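Copper-containing nitrite reductase (Thermus scotoductus, PDB 6HBE) probably reduces nitrite to nitric oxide, with electrons from cytochrome c, as a homotrimer whose chains each carry a third cupredoxin domain. Local coordinates at residues 395-399 with 400-404; 163-166 with 167-171; 135-139 with 140-144; 263-266 with 267-271. All coordinates share one frame; numbering follows the deposited sequence.

How the contacts relate
Contact 4 is fully buried, contacts 2 and 3 are partly so, and contact 1 lies on the surface of the third cupredoxin domain, its centre about 61 Å from that of contact 3. Contacts 2, 3 and 4 share a design: each carries the chain from the end of a strand into a short helix, whereas contact 1 leaves an edge strand for a loop. The chemistry follows the place. Contact 1 rests on one sparse apolar touch, contact 3 on a proline against a tyrosine, contact 2 on a T-shaped ring pair beside an N-cap bond, and contact 4 on a threonine hydroxyl next to a copper-binding histidine. Contacts 2 and 4 also reach neighbouring subunits.

Contact 1. Residues 395-399 with 400-404; sequences IDVQG and PEPFV
Glu401 N lies 3.4 Å from Gly399 C at the corner of the turn, and the carboxylate of this glutamate is held at both oxygens from beyond the turn. OE2 is hydrogen-bonded to Thr419 OG1, and OE1 takes a weak bond from Lys420 N; the backbone N-H of Glu401 adds a bond to Tyr424 OH. The corner is therefore tied to strand 422-427 through Tyr424 and to the loop before it through Thr419 and Lys420, while its two arms meet without a hydrogen bond, chiefly through the carbons of Val397 and Pro402. Val397 reaches over from strand 393-398 with CG1, which touches Pro402 CG at 3.9 Å and Pro402 CB at 4.1 Å. CG1 takes this place because it is anti to the backbone N (chi1 -174°); the two side chains cross obliquely, and their CA atoms are 6.3 Å apart. Closer to the bend, Pro402 CD rests 3.9 Å from Gly399 O. Just beyond, Glu401 O lies in the plane of the Phe403 ring at its edge. Upstream, Ile395 and Asp396 both face Val425 in a classic beta bulge, and Phe403 pairs by its backbone with Val394 as the chain returns. With so thin a contact between Val397 and Pro402, both exposed, the shape of this loop probably owes more to its two prolines and to the fastening of Glu401 than to attraction between its arms.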
loop_
_atom_site.group_PDB
_atom_site.type_symbol
_atom_site.label_atom_id
_atom_site.label_comp_id
_atom_site.label_asym_id
_atom_site.label_seq_id
_atom_site.Cartn_x
_atom_site.Cartn_y
_atom_site.Cartn_z
ATOM N N ILE C 395 0.989 25.084 -26.403
ATOM C CA ILE C 395 0.432 26.436 -26.226
ATOM C C ILE C 395 1.481 27.545 -25.990
ATOM O O ILE C 395 1.103 28.708 -25.822
ATOM C CB ILE C 395 -0.646 26.474 -25.117
ATOM C CG1 ILE C 395 -0.090 25.992 -23.768
ATOM C CG2 ILE C 395 -1.844 25.638 -25.543
ATOM C CD1 ILE C 395 -0.593 26.784 -22.579
ATOM N N ASP C 396 2.774 27.192 -26.001
ATOM C CA ASP C 396 3.891 28.134 -25.866
ATOM C C ASP C 396 4.993 27.588 -26.773
ATOM O O ASP C 396 5.607 26.553 -26.474
ATOM C CB ASP C 396 4.362 28.245 -24.402
ATOM C CG ASP C 396 5.480 29.296 -24.186
ATOM O OD1 ASP C 396 6.269 29.596 -25.106
ATOM O OD2 ASP C 396 5.598 29.812 -23.059
ATOM N N VAL C 397 5.230 28.295 -27.878
ATOM C CA VAL C 397 6.031 27.805 -28.984
ATOM C C VAL C 397 7.375 28.522 -28.946
ATOM O O VAL C 397 7.411 29.747 -29.132
ATOM C CB VAL C 397 5.324 28.096 -30.334
ATOM C CG1 VAL C 397 6.068 27.455 -31.505
ATOM C CG2 VAL C 397 3.878 27.610 -30.287
ATOM N N GLN C 398 8.454 27.779 -28.667
ATOM C CA GLN C 398 9.834 28.313 -28.734
ATOM C C GLN C 398 10.725 27.359 -29.527
ATOM O O GLN C 398 11.818 26.979 -29.121
ATOM C CB GLN C 398 10.395 28.632 -27.341
ATOM C CG GLN C 398 9.930 29.988 -26.826
ATOM C CD GLN C 398 9.975 30.119 -25.312
ATOM O OE1 GLN C 398 9.428 29.281 -24.590
ATOM N NE2 GLN C 398 10.602 31.195 -24.817
ATOM N N GLY C 399 10.235 27.016 -30.699
ATOM C CA GLY C 399 10.916 26.102 -31.592
ATOM C C GLY C 399 10.079 25.893 -32.843
ATOM O O GLY C 399 8.929 26.325 -32.897
ATOM N N PRO C 400 10.652 25.254 -33.859
ATOM C CA PRO C 400 9.960 25.091 -35.136
ATOM C C PRO C 400 9.025 23.878 -35.266
ATOM O O PRO C 400 8.476 23.688 -36.347
ATOM C CB PRO C 400 11.126 24.963 -36.122
ATOM C CG PRO C 400 12.189 24.288 -35.318
ATOM C CD PRO C 400 12.077 24.863 -33.953
ATOM N N GLU C 401 8.822 23.069 -34.212
ATOM C CA GLU C 401 7.996 21.860 -34.351
ATOM C C GLU C 401 6.852 21.719 -33.318
ATOM O O GLU C 401 6.699 20.676 -32.699
ATOM C CB GLU C 401 8.899 20.625 -34.328
ATOM C CG GLU C 401 9.974 20.597 -35.415
ATOM C CD GLU C 401 10.974 19.468 -35.213
ATOM O OE1 GLU C 401 11.616 19.407 -34.143
ATOM O OE2 GLU C 401 11.136 18.636 -36.129
ATOM N N PRO C 402 6.011 22.753 -33.169
ATOM C CA PRO C 402 4.840 22.580 -32.296
ATOM C C PRO C 402 3.956 21.429 -32.797
ATOM O O PRO C 402 4.062 21.037 -33.960
ATOM C CB PRO C 402 4.144 23.942 -32.352
ATOM C CG PRO C 402 4.581 24.539 -33.666
ATOM C CD PRO C 402 5.977 24.036 -33.903
ATOM N N PHE C 403 3.141 20.850 -31.906
ATOM C CA PHE C 403 2.451 19.591 -32.205
ATOM C C PHE C 403 1.079 19.564 -31.560
ATOM O O PHE C 403 0.784 20.367 -30.647
ATOM C CB PHE C 403 3.297 18.377 -31.784
ATOM C CG PHE C 403 3.681 18.357 -30.304
ATOM C CD1 PHE C 403 2.806 17.828 -29.335
ATOM C CD2 PHE C 403 4.914 18.839 -29.883
ATOM C CE1 PHE C 403 3.158 17.814 -27.991
ATOM C CE2 PHE C 403 5.273 18.815 -28.530
ATOM C CZ PHE C 403 4.381 18.299 -27.585
ATOM N N VAL C 404 0.238 18.680 -32.094
ATOM C CA VAL C 404 -1.063 18.363 -31.525
ATOM C C VAL C 404 -1.271 16.867 -31.744
ATOM O O VAL C 404 -1.102 16.379 -32.873
ATOM C CB VAL C 404 -2.231 19.256 -32.078
ATOM C CG1 VAL C 404 -2.452 19.098 -33.578
ATOM C CG2 VAL C 404 -3.535 18.977 -31.331
#

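Contact 2. Residues 163-166 with 167-171; sequences AYAS and GRDFY
The Tyr164 ring offers one face to Phe170, whose CD1 stands 3.8 Å above the ring plane over its centre. The pair is a T-shaped (edge-to-face) stack: centroids are 5.3 Å apart and the planes stand at 86°, so Tyr164 CE1 lies at the edge of the Phe170 ring and in its plane. The stack joins the loop after strand 154-163 to the first turn of helix 167-172, at an N-cap formed by Ser166. Phe170 reaches the tyrosine with its CG anti to the backbone N (chi1 179°), while its backbone underlies the same ring, Phe170 CA being 3.6 Å from Tyr164 CD2. The hydroxyl of Tyr164 is hydrogen-bonded to Glu162 and to Asn210. A leucine in its place would probably leave Glu162 without that hydroxyl partner and deprive the edge of Phe170 of the flat face it points into. Beyond the pair, Phe170 packs on Gly270 of the second subunit, and Gly167 N is bonded to Ser357 OG, in the sequence region of the third cupredoxin domain. At the cap itself, Ser166 OG accepts the N-H of Asp169, and Ser166 O accepts that of Phe170, opening the helical bonding. Ser166 N is buried without a partner, so the cap is not a reciprocal capping box. The Asp169 carboxylate instead works through water: one molecule accepts from Ala165 N at 3.0 Å and donates to Asp169 OD2 at 2.8 Å.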
loop_
_atom_site.group_PDB
_atom_site.type_symbol
_atom_site.label_atom_id
_atom_site.label_comp_id
_atom_site.label_asym_id
_atom_site.label_seq_id
_atom_site.Cartn_x
_atom_site.Cartn_y
_atom_site.Cartn_z
ATOM N N ALA C 163 -1.498 14.186 0.146
ATOM C CA ALA C 163 -1.170 15.052 -0.978
ATOM C C ALA C 163 -0.205 14.330 -1.896
ATOM O O ALA C 163 0.653 13.601 -1.404
ATOM C CB ALA C 163 -0.550 16.360 -0.502
ATOM N N TYR C 164 -0.360 14.542 -3.218
ATOM C CA TYR C 164 0.441 13.856 -4.251
ATOM C C TYR C 164 1.245 14.815 -5.144
ATOM O O TYR C 164 0.728 15.894 -5.545
ATOM C CB TYR C 164 -0.472 12.953 -5.099
ATOM C CG TYR C 164 -0.947 11.750 -4.305
ATOM C CD1 TYR C 164 -2.110 11.830 -3.519
ATOM C CD2 TYR C 164 -0.219 10.550 -4.296
ATOM C CE1 TYR C 164 -2.515 10.763 -2.732
ATOM C CE2 TYR C 164 -0.621 9.453 -3.509
ATOM C CZ TYR C 164 -1.769 9.575 -2.727
ATOM O OH TYR C 164 -2.161 8.521 -1.928
ATOM N N ALA C 165 2.465 14.388 -5.479
ATOM C CA ALA C 165 3.348 15.120 -6.408
ATOM C C ALA C 165 3.030 14.898 -7.902
ATOM O O ALA C 165 3.464 15.686 -8.765
ATOM C CB ALA C 165 4.795 14.758 -6.167
ATOM N N SER C 166 2.311 13.824 -8.212
ATOM C CA SER C 166 2.019 13.477 -9.610
ATOM C C SER C 166 0.900 12.477 -9.685
ATOM O O SER C 166 0.630 11.786 -8.711
ATOM C CB SER C 166 3.236 12.907 -10.322
ATOM O OG SER C 166 3.673 11.687 -9.727
ATOM N N GLY C 167 0.247 12.405 -10.847
ATOM C CA GLY C 167 -0.758 11.363 -11.072
ATOM C C GLY C 167 -0.146 9.947 -11.112
ATOM O O GLY C 167 -0.827 8.961 -10.802
ATOM N N ARG C 168 1.108 9.840 -11.537
ATOM C CA ARG C 168 1.885 8.607 -11.476
ATOM C C ARG C 168 1.989 8.118 -10.020
ATOM O O ARG C 168 1.768 6.945 -9.749
ATOM C CB ARG C 168 3.304 8.860 -12.026
ATOM C CG ARG C 168 4.279 7.685 -12.012
ATOM C CD ARG C 168 3.951 6.569 -12.987
ATOM N NE ARG C 168 2.985 5.590 -12.465
ATOM C CZ ARG C 168 2.195 4.796 -13.187
ATOM N NH1 ARG C 168 2.141 4.871 -14.526
ATOM N NH2 ARG C 168 1.400 3.916 -12.553
ATOM N N ASP C 169 2.337 9.016 -9.106
ATOM C CA ASP C 169 2.444 8.664 -7.666
ATOM C C ASP C 169 1.058 8.331 -7.100
ATOM O O ASP C 169 0.950 7.424 -6.260
ATOM C CB ASP C 169 3.051 9.802 -6.848
ATOM C CG ASP C 169 4.551 9.953 -7.059
ATOM O OD1 ASP C 169 5.157 9.058 -7.681
ATOM O OD2 ASP C 169 5.114 10.943 -6.556
ATOM N N PHE C 170 0.012 9.017 -7.571
ATOM C CA PHE C 170 -1.362 8.693 -7.145
ATOM C C PHE C 170 -1.762 7.235 -7.506
ATOM O O PHE C 170 -2.325 6.498 -6.658
ATOM C CB PHE C 170 -2.386 9.690 -7.683
ATOM C CG PHE C 170 -3.811 9.361 -7.270
ATOM C CD1 PHE C 170 -4.197 9.443 -5.931
ATOM C CD2 PHE C 170 -4.734 8.958 -8.213
ATOM C CE1 PHE C 170 -5.508 9.097 -5.551
ATOM C CE2 PHE C 170 -6.036 8.589 -7.833
ATOM C CZ PHE C 170 -6.411 8.670 -6.502
ATOM N N TYR C 171 -1.523 6.824 -8.750
ATOM C CA TYR C 171 -1.752 5.415 -9.176
ATOM C C TYR C 171 -0.957 4.423 -8.314
ATOM O O TYR C 171 -1.474 3.397 -7.894
ATOM C CB TYR C 171 -1.403 5.219 -10.667
ATOM C CG TYR C 171 -2.546 5.374 -11.633
ATOM C CD1 TYR C 171 -3.263 6.553 -11.724
ATOM C CD2 TYR C 171 -2.857 4.348 -12.528
ATOM C CE1 TYR C 171 -4.308 6.695 -12.628
ATOM C CE2 TYR C 171 -3.885 4.478 -13.440
ATOM C CZ TYR C 171 -4.618 5.650 -13.484
ATOM O OH TYR C 171 -5.665 5.759 -14.375
HETATM O O HOH W 1 3.750 11.949 -4.312
HETATM O O HOH W 2 6.328 12.193 -9.358
#

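Contact 3. Residues 135-139 with 140-144; sequences VVEPK and EKYRM
Glu140 and Pro138 hold the centre of this turn. The carbonyl oxygen of Glu140 points back onto the proline ring, 3.3 Å from both Pro138 CB and CG. That oxygen is buried with no hydrogen-bond partner in the model and packs against these two methylenes of the proline. Lys139, between them, takes the chain round the corner: its O comes within 3.4 Å of Lys141 N, yet the angle is too poor for a bond, while its own N is hydrogen-bonded to Glu59 OE1. The Glu140 side chain, with CG anti to the backbone N (chi1 176°), runs extended, and its OE1 forms a salt bridge with Lys232. Pro138 also meets Tyr142, at about a right angle. Pro138 CG is 3.6 Å from Tyr142 CE2, and Pro138 CD lies 3.4 Å from Tyr142 OH, a hydroxyl that is hydrogen-bonded to Gly229 O. Glu137 approaches the edge of the same ring near its plane, OE2 lying 3.9 Å from Tyr142 CE2 with carboxylate and ring planes 74° apart; its other oxygen, OE1, is bonded to Tyr203 OH. The turn thus links strand 131-137, paired along its backbone with strand 55-58, to helix 143-148, with Tyr142 at the N-cap position. Tyr142 packs on strands 199-208 and 248-254 of the six-stranded sheet, and Met144 reaches strand 222-227.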
loop_
_atom_site.group_PDB
_atom_site.type_symbol
_atom_site.label_atom_id
_atom_site.label_comp_id
_atom_site.label_asym_id
_atom_site.label_seq_id
_atom_site.Cartn_x
_atom_site.Cartn_y
_atom_site.Cartn_z
ATOM N N VAL C 135 -21.273 15.985 9.665
ATOM C CA VAL C 135 -21.645 15.247 10.858
ATOM C C VAL C 135 -23.153 15.327 11.091
ATOM O O VAL C 135 -23.740 16.432 11.041
ATOM C CB VAL C 135 -20.955 15.811 12.131
ATOM C CG1 VAL C 135 -21.358 15.031 13.370
ATOM C CG2 VAL C 135 -19.435 15.801 11.975
ATOM N N VAL C 136 -23.738 14.172 11.379
ATOM C CA VAL C 136 -25.150 14.007 11.765
ATOM C C VAL C 136 -25.205 13.487 13.194
ATOM O O VAL C 136 -24.967 12.315 13.460
ATOM C CB VAL C 136 -25.916 13.060 10.797
ATOM C CG1 VAL C 136 -27.397 12.968 11.169
ATOM C CG2 VAL C 136 -25.784 13.528 9.362
ATOM N N GLU C 137 -25.502 14.383 14.137
ATOM C CA GLU C 137 -25.515 14.031 15.566
ATOM C C GLU C 137 -26.743 13.187 15.888
ATOM O O GLU C 137 -27.856 13.624 15.579
ATOM C CB GLU C 137 -25.660 15.285 16.447
ATOM C CG GLU C 137 -24.408 15.870 17.019
ATOM C CD GLU C 137 -23.482 14.911 17.788
ATOM O OE1 GLU C 137 -22.320 14.962 17.440
ATOM O OE2 GLU C 137 -23.842 14.190 18.745
ATOM N N PRO C 138 -26.560 12.026 16.552
ATOM C CA PRO C 138 -27.688 11.133 16.806
ATOM C C PRO C 138 -28.652 11.647 17.872
ATOM O O PRO C 138 -28.244 12.377 18.785
ATOM C CB PRO C 138 -27.025 9.862 17.324
ATOM C CG PRO C 138 -25.750 10.331 17.952
ATOM C CD PRO C 138 -25.297 11.474 17.094
ATOM N N LYS C 139 -29.913 11.231 17.759
ATOM C CA LYS C 139 -30.892 11.488 18.795
ATOM C C LYS C 139 -30.551 10.641 20.012
ATOM O O LYS C 139 -30.610 11.132 21.112
ATOM C CB LYS C 139 -32.318 11.164 18.328
ATOM C CG LYS C 139 -32.817 12.045 17.188
ATOM C CD LYS C 139 -34.225 12.597 17.437
ATOM C CE LYS C 139 -34.705 13.438 16.258
ATOM N NZ LYS C 139 -35.117 12.602 15.091
ATOM N N GLU C 140 -30.196 9.372 19.802
ATOM C CA GLU C 140 -29.707 8.501 20.880
ATOM C C GLU C 140 -28.341 9.005 21.339
ATOM O O GLU C 140 -27.410 9.091 20.530
ATOM C CB GLU C 140 -29.586 7.045 20.385
ATOM C CG GLU C 140 -28.995 6.062 21.403
ATOM C CD GLU C 140 -28.751 4.659 20.854
ATOM O OE1 GLU C 140 -29.117 4.355 19.693
ATOM O OE2 GLU C 140 -28.179 3.851 21.604
ATOM N N LYS C 141 -28.202 9.331 22.620
ATOM C CA LYS C 141 -26.909 9.837 23.115
ATOM C C LYS C 141 -25.846 8.722 23.185
ATOM O O LYS C 141 -26.173 7.573 23.446
ATOM C CB LYS C 141 -27.092 10.527 24.470
ATOM C CG LYS C 141 -27.963 11.773 24.340
ATOM C CD LYS C 141 -28.111 12.528 25.651
ATOM C CE LYS C 141 -29.049 13.723 25.500
ATOM N NZ LYS C 141 -28.576 14.679 24.459
ATOM N N TYR C 142 -24.582 9.066 22.910
ATOM C CA TYR C 142 -23.461 8.112 23.011
ATOM C C TYR C 142 -23.291 7.685 24.480
ATOM O O TYR C 142 -23.726 8.393 25.407
ATOM C CB TYR C 142 -22.145 8.741 22.453
ATOM C CG TYR C 142 -22.168 9.029 20.945
ATOM C CD1 TYR C 142 -22.039 7.995 20.002
ATOM C CD2 TYR C 142 -22.299 10.327 20.470
ATOM C CE1 TYR C 142 -22.063 8.267 18.628
ATOM C CE2 TYR C 142 -22.324 10.610 19.108
ATOM C CZ TYR C 142 -22.203 9.588 18.185
ATOM O OH TYR C 142 -22.244 9.903 16.838
ATOM N N ARG C 143 -22.671 6.531 24.697
ATOM C CA ARG C 143 -22.648 5.902 26.014
ATOM C C ARG C 143 -22.006 6.731 27.144
ATOM O O ARG C 143 -22.577 6.794 28.254
ATOM C CB ARG C 143 -22.028 4.510 25.905
ATOM C CG ARG C 143 -21.875 3.769 27.215
ATOM C CD ARG C 143 -21.616 2.297 26.980
ATOM N NE ARG C 143 -20.903 1.714 28.098
ATOM C CZ ARG C 143 -20.453 0.470 28.136
ATOM N NH1 ARG C 143 -20.677 -0.362 27.127
ATOM N NH2 ARG C 143 -19.775 0.060 29.201
ATOM N N MET C 144 -20.853 7.369 26.893
ATOM C CA MET C 144 -20.183 8.171 27.925
ATOM C C MET C 144 -20.978 9.443 28.280
ATOM O O MET C 144 -20.961 9.882 29.429
ATOM C CB MET C 144 -18.734 8.543 27.547
ATOM C CG MET C 144 -17.908 9.111 28.721
ATOM S SD MET C 144 -16.157 9.421 28.303
ATOM C CE MET C 144 -15.518 7.741 28.337
#

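Contact 4. Residues 263-266 with 267-271; sequences TLVT and HVFGT. With CU (copper (II) ion), chain E.
Beside a bend where the Thr266 hydroxyl takes the N-H of Val268, the chain delivers His267 to a copper ion shared between subunits: NE2 binds the metal at 2.1 Å, a water binds it at 2.0 Å, and His80 and His114 of the third subunit complete the site, as in the type 2 centre of copper nitrite reductases. The chi1 of His267 is unusual, at -122°. Phe269 CZ sits 3.3 Å above the imidazole plane, toward its rim.

Thr266 fixes the bend. Its OG1, anti to the backbone N (chi1 170°), accepts from Val268 N at 3.2 Å with an angle of 164°, an ST turn; Thr214 N and a water also bond to OG1. That water donates to Thr271 OG1, itself bonded at 2.7 Å to Val268 O on a lone pair in the carbonyl plane. A valine here would probably strand the N-H groups of Val268 and Thr214 without their acceptor and unsettle the backbone that carries the copper ligand.

Strand 260-266, flanked by strands 213-217 and 277-282, thus passes through His267 and Val268, the N-cap residue, into helix 269-272 against the third subunit, where Phe269 packs on Met123.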
loop_
_atom_site.group_PDB
_atom_site.type_symbol
_atom_site.label_atom_id
_atom_site.label_comp_id
_atom_site.label_asym_id
_atom_site.label_seq_id
_atom_site.Cartn_x
_atom_site.Cartn_y
_atom_site.Cartn_z
ATOM N N THR C 263 -0.064 12.362 22.687
ATOM C CA THR C 263 0.169 12.573 21.253
ATOM C C THR C 263 -0.878 11.806 20.420
ATOM O O THR C 263 -1.044 10.603 20.594
ATOM C CB THR C 263 1.617 12.177 20.901
ATOM O OG1 THR C 263 2.516 13.101 21.521
ATOM C CG2 THR C 263 1.869 12.194 19.415
ATOM N N LEU C 264 -1.515 12.500 19.486
ATOM C CA LEU C 264 -2.461 11.906 18.525
ATOM C C LEU C 264 -1.688 11.527 17.260
ATOM O O LEU C 264 -0.961 12.364 16.678
ATOM C CB LEU C 264 -3.542 12.931 18.172
ATOM C CG LEU C 264 -4.615 12.515 17.174
ATOM C CD1 LEU C 264 -5.553 11.508 17.848
ATOM C CD2 LEU C 264 -5.393 13.725 16.638
ATOM N N VAL C 265 -1.849 10.288 16.807
ATOM C CA VAL C 265 -1.007 9.783 15.710
ATOM C C VAL C 265 -1.719 8.616 15.017
ATOM O O VAL C 265 -2.592 7.915 15.629
ATOM C CB VAL C 265 0.409 9.400 16.250
ATOM C CG1 VAL C 265 0.357 8.172 17.138
ATOM C CG2 VAL C 265 1.448 9.226 15.127
ATOM N N THR C 266 -1.368 8.423 13.744
ATOM C CA THR C 266 -1.692 7.176 13.039
ATOM C C THR C 266 -0.547 6.194 13.228
ATOM O O THR C 266 0.637 6.513 12.993
ATOM C CB THR C 266 -1.999 7.331 11.509
ATOM O OG1 THR C 266 -2.073 6.025 10.926
ATOM C CG2 THR C 266 -0.923 8.139 10.765
ATOM N N HIS C 267 -0.874 4.959 13.583
ATOM C CA HIS C 267 0.174 3.943 13.804
ATOM C C HIS C 267 0.700 3.301 12.485
ATOM O O HIS C 267 1.535 2.417 12.526
ATOM C CB HIS C 267 -0.246 2.905 14.860
ATOM C CG HIS C 267 0.715 2.830 16.017
ATOM N ND1 HIS C 267 1.899 2.138 15.958
ATOM C CD2 HIS C 267 0.686 3.425 17.241
ATOM C CE1 HIS C 267 2.544 2.276 17.107
ATOM N NE2 HIS C 267 1.833 3.059 17.897
ATOM N N VAL C 268 0.221 3.790 11.327
ATOM C CA VAL C 268 0.807 3.478 10.033
ATOM C C VAL C 268 1.997 4.458 9.913
ATOM O O VAL C 268 1.839 5.631 9.437
ATOM C CB VAL C 268 -0.196 3.644 8.865
ATOM C CG1 VAL C 268 0.476 3.320 7.529
ATOM C CG2 VAL C 268 -1.417 2.750 9.093
ATOM N N PHE C 269 3.147 4.009 10.404
ATOM C CA PHE C 269 4.244 4.957 10.740
ATOM C C PHE C 269 4.943 5.562 9.517
ATOM O O PHE C 269 5.481 6.651 9.641
ATOM C CB PHE C 269 5.255 4.339 11.727
ATOM C CG PHE C 269 4.907 4.492 13.201
ATOM C CD1 PHE C 269 3.801 5.227 13.661
ATOM C CD2 PHE C 269 5.717 3.896 14.143
ATOM C CE1 PHE C 269 3.518 5.349 15.022
ATOM C CE2 PHE C 269 5.455 4.030 15.511
ATOM C CZ PHE C 269 4.363 4.756 15.956
ATOM N N GLY C 270 4.839 4.927 8.338
ATOM C CA GLY C 270 5.277 5.565 7.093
ATOM C C GLY C 270 4.410 6.727 6.608
ATOM O O GLY C 270 4.817 7.457 5.693
ATOM N N THR C 271 3.212 6.898 7.195
ATOM C CA THR C 271 2.387 8.091 7.005
ATOM C C THR C 271 2.464 9.098 8.184
ATOM O O THR C 271 2.389 10.311 7.962
ATOM C CB THR C 271 0.927 7.737 6.729
ATOM O OG1 THR C 271 0.286 7.169 7.896
ATOM C CG2 THR C 271 0.827 6.784 5.533
HETATM CU CU CU E . 2.452 3.440 19.827
HETATM O O HOH W 3 -2.299 6.378 8.074
HETATM O O HOH W 4 2.483 4.980 21.072
#